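Local coordinates for uncharacterized protein (Enterococcus faecalis, PDB 3CLQ) that is of unknown function but probably forms part of an oxamate carbamoyltransferase of the AllG family, an enzyme of allantoin breakdown, at residues R20-K25 with N352-I357; G316-A321 with L345-K350. All blocks are in the same frame, centred on the assembly; numbering follows the deposited sequence.

Interaction 1: residues R20-K25 with N352-I357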
loop_
_atom_site.group_PDB
_atom_site.type_symbol
_atom_site.label_atom_id
_atom_site.label_comp_id
_atom_site.label_asym_id
_atom_site.label_seq_id
_atom_site.Cartn_x
_atom_site.Cartn_y
_atom_site.Cartn_z
ATOM N N ARG B 20 21.046 16.763 -8.925
ATOM C CA ARG B 20 20.016 16.775 -9.936
ATOM C C ARG B 20 19.094 15.586 -9.715
ATOM O O ARG B 20 17.894 15.750 -9.547
ATOM C CB ARG B 20 20.590 16.781 -11.330
ATOM C CG ARG B 20 21.348 18.047 -11.657
ATOM C CD ARG B 20 21.446 18.207 -13.147
ATOM N NE ARG B 20 21.151 19.581 -13.520
ATOM C CZ ARG B 20 20.522 19.960 -14.632
ATOM N NH1 ARG B 20 20.089 19.071 -15.521
ATOM N NH2 ARG B 20 20.329 21.248 -14.847
ATOM N N ILE B 21 19.667 14.402 -9.639
ATOM C CA ILE B 21 18.910 13.185 -9.457
ATOM C C ILE B 21 17.949 13.301 -8.288
ATOM O O ILE B 21 16.746 13.076 -8.434
ATOM C CB ILE B 21 19.892 12.028 -9.242
ATOM C CG1 ILE B 21 20.809 11.911 -10.460
ATOM C CG2 ILE B 21 19.174 10.707 -8.918
ATOM C CD1 ILE B 21 22.050 11.031 -10.230
ATOM N N ILE B 22 18.467 13.680 -7.128
ATOM C CA ILE B 22 17.632 13.749 -5.918
ATOM C C ILE B 22 16.513 14.765 -6.060
ATOM O O ILE B 22 15.377 14.510 -5.654
ATOM C CB ILE B 22 18.479 14.104 -4.680
ATOM C CG1 ILE B 22 19.279 12.890 -4.209
ATOM C CG2 ILE B 22 17.612 14.675 -3.547
ATOM C CD1 ILE B 22 20.436 13.263 -3.307
ATOM N N GLN B 23 16.820 15.922 -6.634
ATOM C CA GLN B 23 15.819 16.979 -6.746
ATOM C C GLN B 23 14.911 16.923 -7.978
ATOM O O GLN B 23 13.963 17.699 -8.071
ATOM C CB GLN B 23 16.492 18.335 -6.675
ATOM C CG GLN B 23 17.235 18.518 -5.398
ATOM C CD GLN B 23 17.825 19.901 -5.266
ATOM O OE1 GLN B 23 18.184 20.320 -4.169
ATOM N NE2 GLN B 23 17.929 20.617 -6.377
ATOM N N SER B 24 15.212 16.059 -8.943
ATOM C CA SER B 24 14.280 15.841 -10.028
ATOM C C SER B 24 12.931 15.488 -9.459
ATOM O O SER B 24 12.838 14.861 -8.408
ATOM C CB SER B 24 14.728 14.708 -10.905
ATOM O OG SER B 24 15.851 15.109 -11.640
ATOM N N LYS B 25 11.882 15.882 -10.167
ATOM C CA LYS B 25 10.546 15.595 -9.729
ATOM C C LYS B 25 9.727 15.190 -10.937
ATOM O O LYS B 25 9.051 16.005 -11.543
ATOM C CB LYS B 25 9.955 16.813 -9.030
ATOM C CG LYS B 25 9.260 16.488 -7.729
ATOM C CD LYS B 25 9.461 17.589 -6.664
ATOM C CE LYS B 25 8.462 18.712 -6.793
ATOM N NZ LYS B 25 7.035 18.249 -6.903
ATOM N N ASN B 352 19.027 10.014 -0.590
ATOM C CA ASN B 352 17.945 10.884 -1.016
ATOM C C ASN B 352 16.962 11.128 0.144
ATOM O O ASN B 352 16.230 10.222 0.532
ATOM C CB ASN B 352 17.227 10.216 -2.177
ATOM C CG ASN B 352 16.122 11.055 -2.723
ATOM O OD1 ASN B 352 15.761 12.080 -2.136
ATOM N ND2 ASN B 352 15.570 10.646 -3.857
ATOM N N PRO B 353 16.925 12.350 0.698
ATOM C CA PRO B 353 16.009 12.581 1.842
ATOM C C PRO B 353 14.500 12.540 1.493
ATOM O O PRO B 353 13.654 12.320 2.370
ATOM C CB PRO B 353 16.417 13.971 2.353
ATOM C CG PRO B 353 17.035 14.651 1.189
ATOM C CD PRO B 353 17.687 13.562 0.335
ATOM N N ASN B 354 14.173 12.732 0.220
ATOM C CA ASN B 354 12.794 12.773 -0.234
ATOM C C ASN B 354 12.166 11.395 -0.384
ATOM O O ASN B 354 10.975 11.286 -0.665
ATOM C CB ASN B 354 12.739 13.478 -1.591
ATOM C CG ASN B 354 13.122 14.937 -1.497
ATOM O OD1 ASN B 354 12.496 15.687 -0.776
ATOM N ND2 ASN B 354 14.164 15.346 -2.223
ATOM N N VAL B 355 12.977 10.352 -0.238
ATOM C CA VAL B 355 12.522 8.969 -0.399
ATOM C C VAL B 355 13.254 8.076 0.607
ATOM O O VAL B 355 14.463 7.847 0.492
ATOM C CB VAL B 355 12.808 8.461 -1.823
ATOM C CG1 VAL B 355 12.269 7.046 -2.033
ATOM C CG2 VAL B 355 12.245 9.410 -2.828
ATOM N N THR B 356 12.533 7.567 1.590
ATOM C CA THR B 356 13.187 6.968 2.724
ATOM C C THR B 356 12.674 5.556 3.062
ATOM O O THR B 356 11.579 5.180 2.665
ATOM C CB THR B 356 13.017 7.899 3.940
ATOM O OG1 THR B 356 11.626 8.103 4.182
ATOM C CG2 THR B 356 13.664 9.269 3.668
ATOM N N ILE B 357 13.462 4.787 3.812
ATOM C CA ILE B 357 13.084 3.431 4.212
ATOM C C ILE B 357 12.822 3.323 5.701
ATOM O O ILE B 357 13.743 3.375 6.515
ATOM C CB ILE B 357 14.195 2.443 3.898
ATOM C CG1 ILE B 357 14.601 2.524 2.413
ATOM C CG2 ILE B 357 13.766 1.035 4.279
ATOM C CD1 ILE B 357 15.976 1.997 2.189
#

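Interaction 2: residues G316-A321 with L345-K350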
loop_
_atom_site.group_PDB
_atom_site.type_symbol
_atom_site.label_atom_id
_atom_site.label_comp_id
_atom_site.label_asym_id
_atom_site.label_seq_id
_atom_site.Cartn_x
_atom_site.Cartn_y
_atom_site.Cartn_z
ATOM N N GLY B 316 14.342 -0.531 -5.853
ATOM C CA GLY B 316 14.528 -1.950 -6.209
ATOM C C GLY B 316 15.370 -2.720 -5.197
ATOM O O GLY B 316 15.110 -2.687 -3.997
ATOM N N GLY B 317 16.391 -3.426 -5.668
ATOM C CA GLY B 317 17.249 -4.180 -4.759
ATOM C C GLY B 317 18.004 -3.310 -3.768
ATOM O O GLY B 317 18.327 -3.747 -2.646
ATOM N N PHE B 318 18.297 -2.076 -4.176
ATOM C CA PHE B 318 18.932 -1.125 -3.272
ATOM C C PHE B 318 17.995 -0.848 -2.099
ATOM O O PHE B 318 18.439 -0.613 -0.981
ATOM C CB PHE B 318 19.262 0.171 -4.011
ATOM C CG PHE B 318 20.606 0.161 -4.712
ATOM C CD1 PHE B 318 21.446 1.263 -4.643
ATOM C CD2 PHE B 318 21.022 -0.938 -5.448
ATOM C CE1 PHE B 318 22.676 1.265 -5.285
ATOM C CE2 PHE B 318 22.254 -0.940 -6.095
ATOM C CZ PHE B 318 23.082 0.162 -6.012
ATOM N N ALA B 319 16.686 -0.881 -2.357
ATOM C CA ALA B 319 15.701 -0.632 -1.300
ATOM C C ALA B 319 15.206 -1.917 -0.682
ATOM O O ALA B 319 14.359 -1.890 0.166
ATOM C CB ALA B 319 14.541 0.178 -1.807
HETATM N N MSE B 320 15.740 -3.043 -1.118
HETATM C CA MSE B 320 15.398 -4.337 -0.555
HETATM C C MSE B 320 14.742 -4.246 0.824
HETATM O O MSE B 320 13.652 -4.754 1.025
HETATM C CB MSE B 320 16.672 -5.154 -0.451
HETATM C CG MSE B 320 16.571 -6.579 -0.917
HETATM SE SE MSE B 320 18.335 -7.426 -0.766
HETATM C CE MSE B 320 17.650 -9.270 -0.586
ATOM N N ALA B 321 15.402 -3.586 1.767
ATOM C CA ALA B 321 14.949 -3.557 3.165
ATOM C C ALA B 321 13.503 -3.126 3.368
ATOM O O ALA B 321 12.878 -3.501 4.349
ATOM C CB ALA B 321 15.850 -2.668 3.994
ATOM N N LEU B 345 25.379 1.974 0.491
ATOM C CA LEU B 345 25.790 3.350 0.774
ATOM C C LEU B 345 27.265 3.621 0.484
ATOM O O LEU B 345 27.668 4.764 0.294
ATOM C CB LEU B 345 25.556 3.670 2.250
ATOM C CG LEU B 345 24.152 3.897 2.794
ATOM C CD1 LEU B 345 24.172 3.973 4.311
ATOM C CD2 LEU B 345 23.558 5.172 2.213
ATOM N N GLU B 346 28.073 2.573 0.485
ATOM C CA GLU B 346 29.510 2.722 0.280
ATOM C C GLU B 346 29.785 2.862 -1.196
ATOM O O GLU B 346 30.850 3.317 -1.615
ATOM C CB GLU B 346 30.242 1.512 0.820
ATOM C CG GLU B 346 29.903 1.201 2.258
ATOM C CD GLU B 346 30.459 -0.134 2.674
ATOM O OE1 GLU B 346 31.278 -0.710 1.914
ATOM O OE2 GLU B 346 30.083 -0.617 3.762
ATOM N N ILE B 347 28.775 2.490 -1.964
ATOM C CA ILE B 347 28.809 2.537 -3.408
ATOM C C ILE B 347 28.189 3.833 -3.940
ATOM O O ILE B 347 28.363 4.175 -5.108
ATOM C CB ILE B 347 27.978 1.380 -3.958
ATOM C CG1 ILE B 347 28.835 0.326 -4.587
ATOM C CG2 ILE B 347 27.103 1.820 -5.095
ATOM C CD1 ILE B 347 27.931 -0.605 -5.387
ATOM N N THR B 348 27.453 4.542 -3.098
ATOM C CA THR B 348 26.616 5.629 -3.592
ATOM C C THR B 348 27.049 6.971 -3.031
ATOM O O THR B 348 27.787 7.022 -2.058
ATOM C CB THR B 348 25.147 5.372 -3.244
ATOM O OG1 THR B 348 25.044 4.976 -1.865
ATOM C CG2 THR B 348 24.587 4.276 -4.124
ATOM N N THR B 349 26.585 8.059 -3.630
ATOM C CA THR B 349 27.111 9.378 -3.268
ATOM C C THR B 349 26.501 10.000 -1.993
ATOM O O THR B 349 27.237 10.549 -1.158
ATOM C CB THR B 349 27.019 10.362 -4.445
ATOM O OG1 THR B 349 27.505 9.735 -5.646
ATOM C CG2 THR B 349 27.828 11.610 -4.146
ATOM N N LYS B 350 25.173 9.943 -1.859
ATOM C CA LYS B 350 24.486 10.354 -0.615
ATOM C C LYS B 350 23.065 9.817 -0.592
ATOM O O LYS B 350 22.598 9.310 -1.603
ATOM C CB LYS B 350 24.481 11.881 -0.408
ATOM C CG LYS B 350 23.640 12.669 -1.409
ATOM C CD LYS B 350 23.516 14.151 -1.020
ATOM C CE LYS B 350 24.831 14.905 -1.221
ATOM N NZ LYS B 350 24.620 16.377 -1.105
#

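Interaction 1: residues R20-K25 with N352-I357
Ile22, in the last turn of helix 6-23, packs against the turn that starts at Asn352, and the contact is mainly one of van der Waals touch. Its two branches divide the work. CG2, standing anti to the backbone N (chi1 -76° for CG1), reaches Asn352 OD1 at 3.5 Å and Pro353 CD at 4.0 Å, while Ile22 CG1 runs alongside Asn352 CB at 3.9 Å, the two side chains pointing opposite ways. A branched aliphatic residue suits the place because both branches, CG1 and CG2, can lie on the Asn352 side chain while CG2 also reaches Pro353. Asn354 comes across Ile22 at about a right angle, its ND2 3.8 Å from Ile22 CG2.

No hydrogen bond crosses between the segments; each makes its own. Asn352 OD1 accepts from Asn354 N at 2.9 Å in an Asx turn; the donor lies well above the carbonyl plane and the N-H...O angle is 144°. This bond ties the Asn352 amide to its own backbone, so that Ile22 meets it in a defined position. The Asx turn overlaps a type I beta turn from Asn352 to Val355, where proline, with its fixed phi, suits the second position. The turn joins strand 348-352 to strand 356-357, both of which pair with strand 363-369.

At the helix end, Arg20 O takes two donors, Ser24 N at 2.8 Å and Ser24 OG at 3.0 Å, the hydroxyl approaching from above the carbonyl plane. Ser24 OG also bonds Asn120 ND2, and the residue's small size suits its packing on Ala244 and Ala247 of helix 234-247.

Interaction 2: residues G316-A321 with L345-K350
The Phe318 ring meets the segment 345-350 with its outer carbons. At its edge, near the ring plane, lies the methyl of Thr348, with Phe318 CE1 3.8 Å from Thr348 CG2. Ile347 approaches the ring obliquely, and its CG2 stays 4.4 Å from Phe318 CZ, a looser touch. Pro366 and Ile369 of strand 363-369 and Met344 are further neighbours of the Phe318 side chain.

Phe318 and Thr348 run antiparallel alongside one another, each with its CB directed at the other segment. A long, flat side chain suits position 318 because the backbones are far apart, the nearest CA atoms, those of Phe318 and Leu345, being 9.1 Å from each other. The ring bridges that gap.

Threonine fits its place by having two unlike branches. With chi1 at 47°, Thr348 OG1 sits between the backbone N and the carbonyl carbon and bonds to Met344 O, whereas CG2, anti to the carbonyl carbon, is left to meet the ring. The hydroxyl of this buried residue is thus satisfied by nearby backbone while its methyl supplies the apolar surface. Ile347, branched at CB, adds its CG2 methyl to the same apolar patch.

No hydrogen bond crosses between the segments, and the three touching residues are all buried: this is a small, buried apolar contact. It joins the loop between helices 309-313 and 327-330 to the start of strand 348-352. Just beyond, that strand carries a classic beta bulge, in which Thr349 and Lys350 both stand opposite the single Thr367 of strand 363-369. Helix 334-343 lies beside the loop, its Ser341 OG bonded to Phe318 O and Ala321 N, and helix 6-23 packs on Thr349 and Lys350.

Interaction 1 encloses interaction 2 along the chain, and their centres lie about 13 Å apart. Strand 348-352 connects them: its beginning takes part in interaction 2 and its end in interaction 1, with strand 363-369 as antiparallel partner. They also touch directly, Ile22 CD1 lying 3.8 Å from Lys350 CG and Ile357 CG2 4.3 Å from Ala321 CB. Both contacts reach the same three-stranded sheet, interaction 1 bringing the end of helix 6-23 to it and interaction 2 the loop that follows helix 309-313. Near interaction 1 a bound PEG fragment, di(hydroxyethyl)ether, probably from the crystallisation liquor, lies about 5 Å from the side chain of Asn354.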